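Local coordinates for DUF3120 domain-containing protein (Bordetella pertussis, PDB 6RGN) that is the N-terminal domain of a type III secretion effector and probably targets it to host membranes by binding PIP2, at residues Arg86-Ser91 with Gln97-Leu102; Asn107-Glu110 with Arg115-Ala118; Arg53-Asn58 with Asp132-Gln137. One frame throughout, in Å; residues are numbered along the deposited sequence.

Contact 1. Residues Arg86-Ser91 with Gln97-Leu102; sequences RQFQAS and QQLRDL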
# COMPACT_ATOMS: atom_id res chain seq x y z
N ARG A 86 6.89 0.49 -1.13
CA ARG A 86 8.32 0.09 -1.29
C ARG A 86 9.22 0.76 -0.22
O ARG A 86 10.23 0.14 0.23
CB ARG A 86 8.89 0.52 -2.64
CG ARG A 86 8.18 0.02 -3.89
CD ARG A 86 7.69 -1.36 -3.75
NE ARG A 86 7.66 -2.14 -4.99
CZ ARG A 86 7.30 -3.43 -4.99
NH1 ARG A 86 7.31 -4.09 -6.16
NH2 ARG A 86 6.86 -4.01 -3.82
N GLN A 87 8.92 2.00 0.14
CA GLN A 87 9.73 2.71 1.14
C GLN A 87 9.53 1.98 2.48
O GLN A 87 10.50 1.81 3.20
CB GLN A 87 9.38 4.21 1.18
CG GLN A 87 10.47 5.05 1.83
CD GLN A 87 11.69 5.15 0.96
OE1 GLN A 87 11.60 5.55 -0.19
NE2 GLN A 87 12.84 4.77 1.49
N PHE A 88 8.29 1.66 2.87
CA PHE A 88 8.06 0.95 4.14
C PHE A 88 8.85 -0.38 4.14
O PHE A 88 9.58 -0.61 5.09
CB PHE A 88 6.57 0.84 4.44
CG PHE A 88 6.32 0.13 5.74
CD1 PHE A 88 6.68 0.69 6.96
CD2 PHE A 88 5.77 -1.12 5.72
CE1 PHE A 88 6.44 0.01 8.13
CE2 PHE A 88 5.57 -1.81 6.89
CZ PHE A 88 5.92 -1.25 8.10
N GLN A 89 8.76 -1.15 3.06
CA GLN A 89 9.46 -2.44 2.86
C GLN A 89 10.96 -2.26 2.97
O GLN A 89 11.63 -3.13 3.58
CB GLN A 89 9.16 -2.99 1.46
CG GLN A 89 7.78 -3.61 1.42
CD GLN A 89 7.38 -4.12 0.05
OE1 GLN A 89 7.69 -3.49 -0.98
NE2 GLN A 89 6.79 -5.31 0.03
N ALA A 90 11.49 -1.17 2.41
CA ALA A 90 12.95 -0.95 2.27
C ALA A 90 13.65 -1.09 3.63
O ALA A 90 14.68 -1.75 3.67
CB ALA A 90 13.19 0.40 1.65
N SER A 91 13.03 -0.59 4.72
CA SER A 91 13.59 -0.66 6.10
C SER A 91 13.35 -2.03 6.74
O SER A 91 13.96 -2.32 7.77
CB SER A 91 13.03 0.39 6.98
OG SER A 91 11.63 0.30 6.94
N GLN A 97 6.33 6.08 10.96
CA GLN A 97 6.09 7.33 10.19
C GLN A 97 5.84 6.98 8.72
O GLN A 97 4.89 7.49 8.12
CB GLN A 97 7.25 8.32 10.30
CG GLN A 97 6.86 9.74 9.88
CD GLN A 97 6.09 10.49 10.95
OE1 GLN A 97 4.96 10.16 11.30
NE2 GLN A 97 6.65 11.58 11.46
N GLN A 98 6.65 6.11 8.15
CA GLN A 98 6.45 5.66 6.74
C GLN A 98 5.11 4.92 6.60
O GLN A 98 4.43 5.00 5.55
CB GLN A 98 7.72 4.88 6.40
CG GLN A 98 8.12 4.95 4.95
CD GLN A 98 8.33 6.33 4.38
OE1 GLN A 98 9.26 7.03 4.76
NE2 GLN A 98 7.47 6.74 3.45
N LEU A 99 4.72 4.15 7.61
CA LEU A 99 3.49 3.31 7.52
C LEU A 99 2.30 4.25 7.50
O LEU A 99 1.34 4.00 6.71
CB LEU A 99 3.47 2.39 8.75
CG LEU A 99 2.37 1.34 8.75
CD1 LEU A 99 2.23 0.62 7.43
CD2 LEU A 99 2.60 0.32 9.86
N ARG A 100 2.32 5.26 8.37
CA ARG A 100 1.33 6.37 8.39
C ARG A 100 1.24 7.02 7.01
O ARG A 100 0.11 7.17 6.51
CB ARG A 100 1.66 7.36 9.50
CG ARG A 100 1.26 6.81 10.87
CD ARG A 100 1.43 7.75 12.04
NE ARG A 100 0.99 7.13 13.29
CZ ARG A 100 1.20 7.69 14.47
NH1 ARG A 100 1.73 8.90 14.52
NH2 ARG A 100 0.77 7.11 15.58
N ASP A 101 2.36 7.30 6.38
CA ASP A 101 2.36 7.99 5.07
C ASP A 101 1.64 7.12 4.07
O ASP A 101 0.92 7.69 3.20
CB ASP A 101 3.76 8.24 4.53
CG ASP A 101 4.63 9.13 5.37
OD1 ASP A 101 4.08 9.93 6.15
OD2 ASP A 101 5.92 9.04 5.21
N LEU A 102 1.92 5.80 4.09
CA LEU A 102 1.24 4.86 3.18
C LEU A 102 -0.28 4.91 3.39
O LEU A 102 -1.07 4.92 2.42
CB LEU A 102 1.77 3.45 3.41
CG LEU A 102 0.97 2.40 2.69
CD1 LEU A 102 0.90 2.74 1.20
CD2 LEU A 102 1.60 1.01 2.92

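Contact 2. Residues Asn107-Glu110 with Arg115-Ala118; sequences NHWE and REFA. With SO4 (sulfate ion), chain D.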
# COMPACT_ATOMS: atom_id res chain seq x y z
N ASN A 107 -5.71 6.91 1.31
CA ASN A 107 -6.89 7.80 1.42
C ASN A 107 -6.86 8.84 0.28
O ASN A 107 -7.91 9.06 -0.35
CB ASN A 107 -6.91 8.52 2.75
CG ASN A 107 -6.98 7.53 3.93
OD1 ASN A 107 -7.42 6.39 3.75
ND2 ASN A 107 -6.67 8.01 5.12
N HIS A 108 -5.69 9.47 0.03
CA HIS A 108 -5.58 10.46 -1.07
C HIS A 108 -5.96 9.82 -2.41
O HIS A 108 -6.61 10.50 -3.22
CB HIS A 108 -4.20 11.08 -1.12
CG HIS A 108 -4.04 11.98 -2.31
ND1 HIS A 108 -4.74 13.18 -2.41
CD2 HIS A 108 -3.25 11.92 -3.41
CE1 HIS A 108 -4.46 13.78 -3.56
NE2 HIS A 108 -3.54 13.05 -4.17
N TRP A 109 -5.49 8.60 -2.67
CA TRP A 109 -5.79 7.89 -3.94
C TRP A 109 -7.31 7.65 -4.05
O TRP A 109 -7.89 7.90 -5.13
CB TRP A 109 -4.96 6.61 -4.02
CG TRP A 109 -5.16 5.82 -5.28
CD1 TRP A 109 -5.44 6.31 -6.52
CD2 TRP A 109 -5.23 4.40 -5.37
NE1 TRP A 109 -5.63 5.29 -7.40
CE2 TRP A 109 -5.54 4.10 -6.72
CE3 TRP A 109 -5.03 3.35 -4.46
CZ2 TRP A 109 -5.63 2.79 -7.17
CZ3 TRP A 109 -5.12 2.07 -4.91
CH2 TRP A 109 -5.42 1.78 -6.25
N GLU A 110 -7.92 7.12 -2.97
CA GLU A 110 -9.37 6.84 -2.93
C GLU A 110 -10.16 8.12 -3.12
O GLU A 110 -11.15 8.05 -3.83
CB GLU A 110 -9.76 6.11 -1.66
CG GLU A 110 -11.21 5.60 -1.63
CD GLU A 110 -11.46 4.81 -0.34
OE1 GLU A 110 -10.52 4.75 0.52
OE2 GLU A 110 -12.55 4.19 -0.22
N ARG A 115 -12.31 6.47 -10.20
CA ARG A 115 -12.49 5.40 -11.23
C ARG A 115 -11.26 4.46 -11.19
O ARG A 115 -11.46 3.24 -11.19
CB ARG A 115 -12.66 6.00 -12.61
CG ARG A 115 -13.90 6.86 -12.79
CD ARG A 115 -13.99 7.33 -14.23
NE ARG A 115 -12.93 8.24 -14.56
CZ ARG A 115 -12.74 8.76 -15.76
NH1 ARG A 115 -13.59 8.52 -16.75
NH2 ARG A 115 -11.72 9.56 -15.95
N GLU A 116 -10.06 5.00 -11.03
CA GLU A 116 -8.82 4.17 -10.97
C GLU A 116 -8.83 3.32 -9.70
O GLU A 116 -8.45 2.12 -9.78
CB GLU A 116 -7.58 5.06 -10.94
CG GLU A 116 -6.24 4.36 -11.16
CD GLU A 116 -5.08 5.36 -11.01
OE1 GLU A 116 -5.01 6.00 -9.95
OE2 GLU A 116 -4.21 5.44 -11.91
N PHE A 117 -9.25 3.93 -8.58
CA PHE A 117 -9.37 3.24 -7.27
C PHE A 117 -10.32 2.03 -7.37
O PHE A 117 -10.03 0.89 -6.93
CB PHE A 117 -9.73 4.26 -6.21
CG PHE A 117 -9.75 3.57 -4.88
CD1 PHE A 117 -10.88 2.86 -4.46
CD2 PHE A 117 -8.58 3.47 -4.14
CE1 PHE A 117 -10.87 2.20 -3.24
CE2 PHE A 117 -8.59 2.83 -2.90
CZ PHE A 117 -9.70 2.13 -2.51
N ALA A 118 -11.52 2.27 -7.93
CA ALA A 118 -12.57 1.25 -8.05
C ALA A 118 -12.04 0.15 -8.97
O ALA A 118 -12.33 -1.05 -8.77
CB ALA A 118 -13.85 1.83 -8.59
S SO4 D . -10.76 9.23 -11.85
O1 SO4 D . -10.55 9.40 -13.28
O2 SO4 D . -9.86 8.15 -11.46
O3 SO4 D . -10.41 10.44 -11.19
O4 SO4 D . -12.09 8.94 -11.59

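Contact 3. Residues Arg53-Asn58 with Asp132-Gln137; sequences RLLEPN and DAYKQQ. With SO4 (sulfate ion), chain C.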
# COMPACT_ATOMS: atom_id res chain seq x y z
N ARG A 53 1.67 -10.49 4.81
CA ARG A 53 2.58 -10.87 3.70
C ARG A 53 2.68 -9.68 2.74
O ARG A 53 3.73 -9.51 2.16
CB ARG A 53 2.17 -12.16 2.97
CG ARG A 53 0.99 -11.97 2.04
CD ARG A 53 0.44 -13.29 1.51
NE ARG A 53 -0.53 -12.87 0.51
CZ ARG A 53 -1.76 -12.44 0.77
NH1 ARG A 53 -2.21 -12.38 2.01
NH2 ARG A 53 -2.53 -12.02 -0.22
N LEU A 54 1.65 -8.84 2.67
CA LEU A 54 1.58 -7.76 1.68
C LEU A 54 2.64 -6.67 1.94
O LEU A 54 2.96 -5.94 0.95
CB LEU A 54 0.18 -7.17 1.61
CG LEU A 54 -0.87 -8.05 0.94
CD1 LEU A 54 -2.21 -7.35 0.93
CD2 LEU A 54 -0.46 -8.43 -0.48
N LEU A 55 3.18 -6.55 3.15
CA LEU A 55 4.26 -5.56 3.35
C LEU A 55 5.56 -6.24 3.78
O LEU A 55 6.50 -5.48 4.11
CB LEU A 55 3.81 -4.53 4.36
CG LEU A 55 2.69 -3.61 3.87
CD1 LEU A 55 2.20 -2.84 5.07
CD2 LEU A 55 3.23 -2.71 2.79
N GLU A 56 5.61 -7.56 3.77
CA GLU A 56 6.88 -8.32 3.85
C GLU A 56 7.79 -7.77 2.76
O GLU A 56 7.31 -7.50 1.65
CB GLU A 56 6.63 -9.82 3.71
CG GLU A 56 6.48 -10.46 5.07
CD GLU A 56 5.79 -11.81 5.14
OE1 GLU A 56 5.99 -12.67 4.22
OE2 GLU A 56 5.05 -12.02 6.16
N PRO A 57 9.09 -7.49 3.06
CA PRO A 57 9.90 -6.66 2.18
C PRO A 57 10.04 -7.17 0.76
O PRO A 57 9.97 -6.33 -0.08
CB PRO A 57 11.25 -6.60 2.91
CG PRO A 57 10.78 -6.57 4.31
CD PRO A 57 9.76 -7.71 4.36
N ASN A 58 10.10 -8.48 0.55
CA ASN A 58 10.21 -9.07 -0.80
C ASN A 58 8.87 -9.18 -1.53
O ASN A 58 8.93 -9.53 -2.68
CB ASN A 58 10.89 -10.44 -0.73
CG ASN A 58 12.35 -10.28 -0.40
OD1 ASN A 58 12.88 -9.15 -0.52
ND2 ASN A 58 13.01 -11.35 0.06
N ASP A 132 -2.59 -2.10 9.70
CA ASP A 132 -3.06 -2.12 11.10
C ASP A 132 -2.24 -3.14 11.91
O ASP A 132 -1.91 -2.86 13.08
CB ASP A 132 -4.53 -2.50 11.20
CG ASP A 132 -5.44 -1.32 10.84
OD1 ASP A 132 -4.96 -0.18 10.96
OD2 ASP A 132 -6.61 -1.57 10.45
N ALA A 133 -1.91 -4.28 11.30
CA ALA A 133 -1.17 -5.36 11.98
C ALA A 133 0.28 -4.90 12.27
O ALA A 133 0.85 -5.23 13.32
CB ALA A 133 -1.18 -6.61 11.11
N TYR A 134 0.93 -4.29 11.28
CA TYR A 134 2.28 -3.72 11.49
C TYR A 134 2.20 -2.53 12.43
O TYR A 134 3.09 -2.40 13.26
CB TYR A 134 2.95 -3.27 10.19
CG TYR A 134 3.52 -4.44 9.45
CD1 TYR A 134 4.76 -4.96 9.76
CD2 TYR A 134 2.83 -4.94 8.36
CE1 TYR A 134 5.28 -6.02 9.03
CE2 TYR A 134 3.31 -6.04 7.69
CZ TYR A 134 4.54 -6.55 7.98
OH TYR A 134 4.99 -7.58 7.19
N LYS A 135 1.17 -1.69 12.34
CA LYS A 135 1.01 -0.67 13.41
C LYS A 135 1.00 -1.32 14.80
O LYS A 135 1.71 -0.79 15.63
CB LYS A 135 -0.21 0.22 13.26
CG LYS A 135 -0.09 1.24 12.13
CD LYS A 135 -1.35 2.07 11.97
CE LYS A 135 -1.29 3.04 10.79
NZ LYS A 135 -2.25 4.13 11.06
N GLN A 136 0.21 -2.37 15.06
CA GLN A 136 0.13 -3.05 16.38
C GLN A 136 1.53 -3.53 16.78
O GLN A 136 1.96 -3.30 17.91
CB GLN A 136 -0.87 -4.21 16.30
CG GLN A 136 -0.85 -5.12 17.52
CD GLN A 136 -1.72 -6.34 17.34
OE1 GLN A 136 -2.51 -6.40 16.40
NE2 GLN A 136 -1.65 -7.29 18.26
N GLN A 137 2.21 -4.22 15.88
CA GLN A 137 3.56 -4.79 16.12
C GLN A 137 4.55 -3.68 16.49
O GLN A 137 5.43 -3.93 17.35
CB GLN A 137 4.03 -5.50 14.86
CG GLN A 137 5.38 -6.16 14.99
CD GLN A 137 5.51 -7.21 13.91
OE1 GLN A 137 5.12 -8.38 14.11
NE2 GLN A 137 6.11 -6.83 12.78
S SO4 C . -2.94 4.09 15.40
O1 SO4 C . -2.88 2.80 16.03
O2 SO4 C . -1.60 4.54 15.10
O3 SO4 C . -3.58 5.03 16.28
O4 SO4 C . -3.69 3.99 14.18

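Contact 1. Residues Arg86-Ser91 with Gln97-Leu102
Apolar contact between Phe-88 and Leu-99 makes up the buried half of this interface. CD1 of Leu-99 sits over the middle of the Phe-88 ring, 4.1 Å from its centroid and only 7° off the ring normal, a CH-pi contact made by one branch of the leucine. The other branch, CD2, comes up to the far end of the ring, 4.1 Å from CZ of Phe-88. Nearer the backbone, CB of Leu-99 rests 3.9 Å from CE1 of Phe-88. The phenylalanine reaches across because its CG lies anti to the backbone N (chi1 -179°).

The two segments belong to helices 76-90 and 96-112, which form an antiparallel helical hairpin; the axes of the two short helical segments come within 9.1 Å of each other. Leu-99 also touches Ile-131 and Tyr-134 of helix 124-140, and Phe-88 touches Leu-55, so the pair faces the interior of the helical bundle.

Van der Waals contact between two glutamines extends the interface toward solvent. The bend at chi2 of Gln-98 lays its amide against the aliphatic part of Gln-87, with CD of Gln-98 3.6 Å from CG of Gln-87. The two amide planes are turned 60° apart and no hydrogen bond joins them. CG of Gln-98 also lies 3.9 Å from the backbone N of Phe-88.

Contact 2. Residues Asn107-Glu110 with Arg115-Ala118
The carboxylate of Glu-110 lies almost parallel to the ring of Phe-117, with only 6° between their planes. CG of Glu-110 stands over the ring centre in a CH-pi contact, 3.8 Å from the centroid, while OE1 pairs with Arg-128. Phe-117 in turn directs its edge at the face of Trp-109. In this edge-to-face pair CD2 of Phe-117 comes within 3.6 Å of CE3 of Trp-109, and the planes meet at 67°.

The rim of the same indole carries a polar bond. Glu-116 is extended, with CG anti to its backbone N, which carries OE1 to the indole. NE1 of Trp-109 donates to it at 2.7 Å in a bent bond (N-H...O 142°), on the anti side of the carboxylate. Ser-75 is a second partner of OE1.

A sulfate, probably from the crystallisation liquor, sits at the start of helix 114-120. Arg-115 N holds its O4 at 2.8 Å, Arg-115 NE binds O1, Glu-116 N binds O2, and Gln-113 NE2 is a further partner, so main-chain amides share the anion.

The contact closes the turn from helix 96-112 into helix 114-120; Trp-109 reaches Leu-78 of helix 76-90, and both aromatic rings touch Val-124 of helix 124-140.

Contact 3. Residues Arg53-Asn58 with Asp132-Gln137
Tyr-134 of helix 124-140 meets Leu-55 and Glu-56, and every contact across the pair runs through its side chain. CB points toward the segment Arg-53 to Asn-58, and CG, beside the backbone N and anti to the carbonyl carbon (chi1 -79°), carries the ring to it. Two ring atoms then meet Leu-55, which comes in obliquely: CD2 of Tyr-134 lies 4.0 Å from CD1 of Leu-55, and the next atom outward, CE2 of Tyr-134, comes within 3.7 Å of CB of Leu-55.

Here the end of a 3-10 segment, through Leu-55, packs on the long C-terminal helix of an all-helical domain. Leu-55 lies between helices, touching Val-85 of one, Leu-102 of a second and Ile-131 of helix 124-140 itself.

At the tip, the hydroxyl of Tyr-134 lies beside the chain where the turn gives way to loop. OH of Tyr-134 is 3.5 Å from the backbone N of Glu-56, at an angle too poor for a hydrogen bond. Its hydrogen bond goes instead to the carbonyl oxygen of Met-52, just ahead of the segment. Across it, at about a right angle, CG of Glu-56 comes within 3.9 Å of OH of Tyr-134.

How the contacts relate
From the N terminus, the chain first lays down segment 53-58, whose partner 132-137 comes only near the end, so contact 3 closes the longest loop and ties the N-terminal loop to the last helix. Contacts 1 and 2 are both nested within it and follow one another in series. Contact 1 closes the hairpin of helices 76-90 and 96-112; contact 2 closes the next turn, from helix 96-112 into helix 114-120. Helix 96-112 serves both, near its two ends, their centres about 19 Å apart on opposite sides of the chain's centre. Contacts 1 and 3 touch, for instance between Leu-99 and Lys-135, whereas contact 2 stays apart from both.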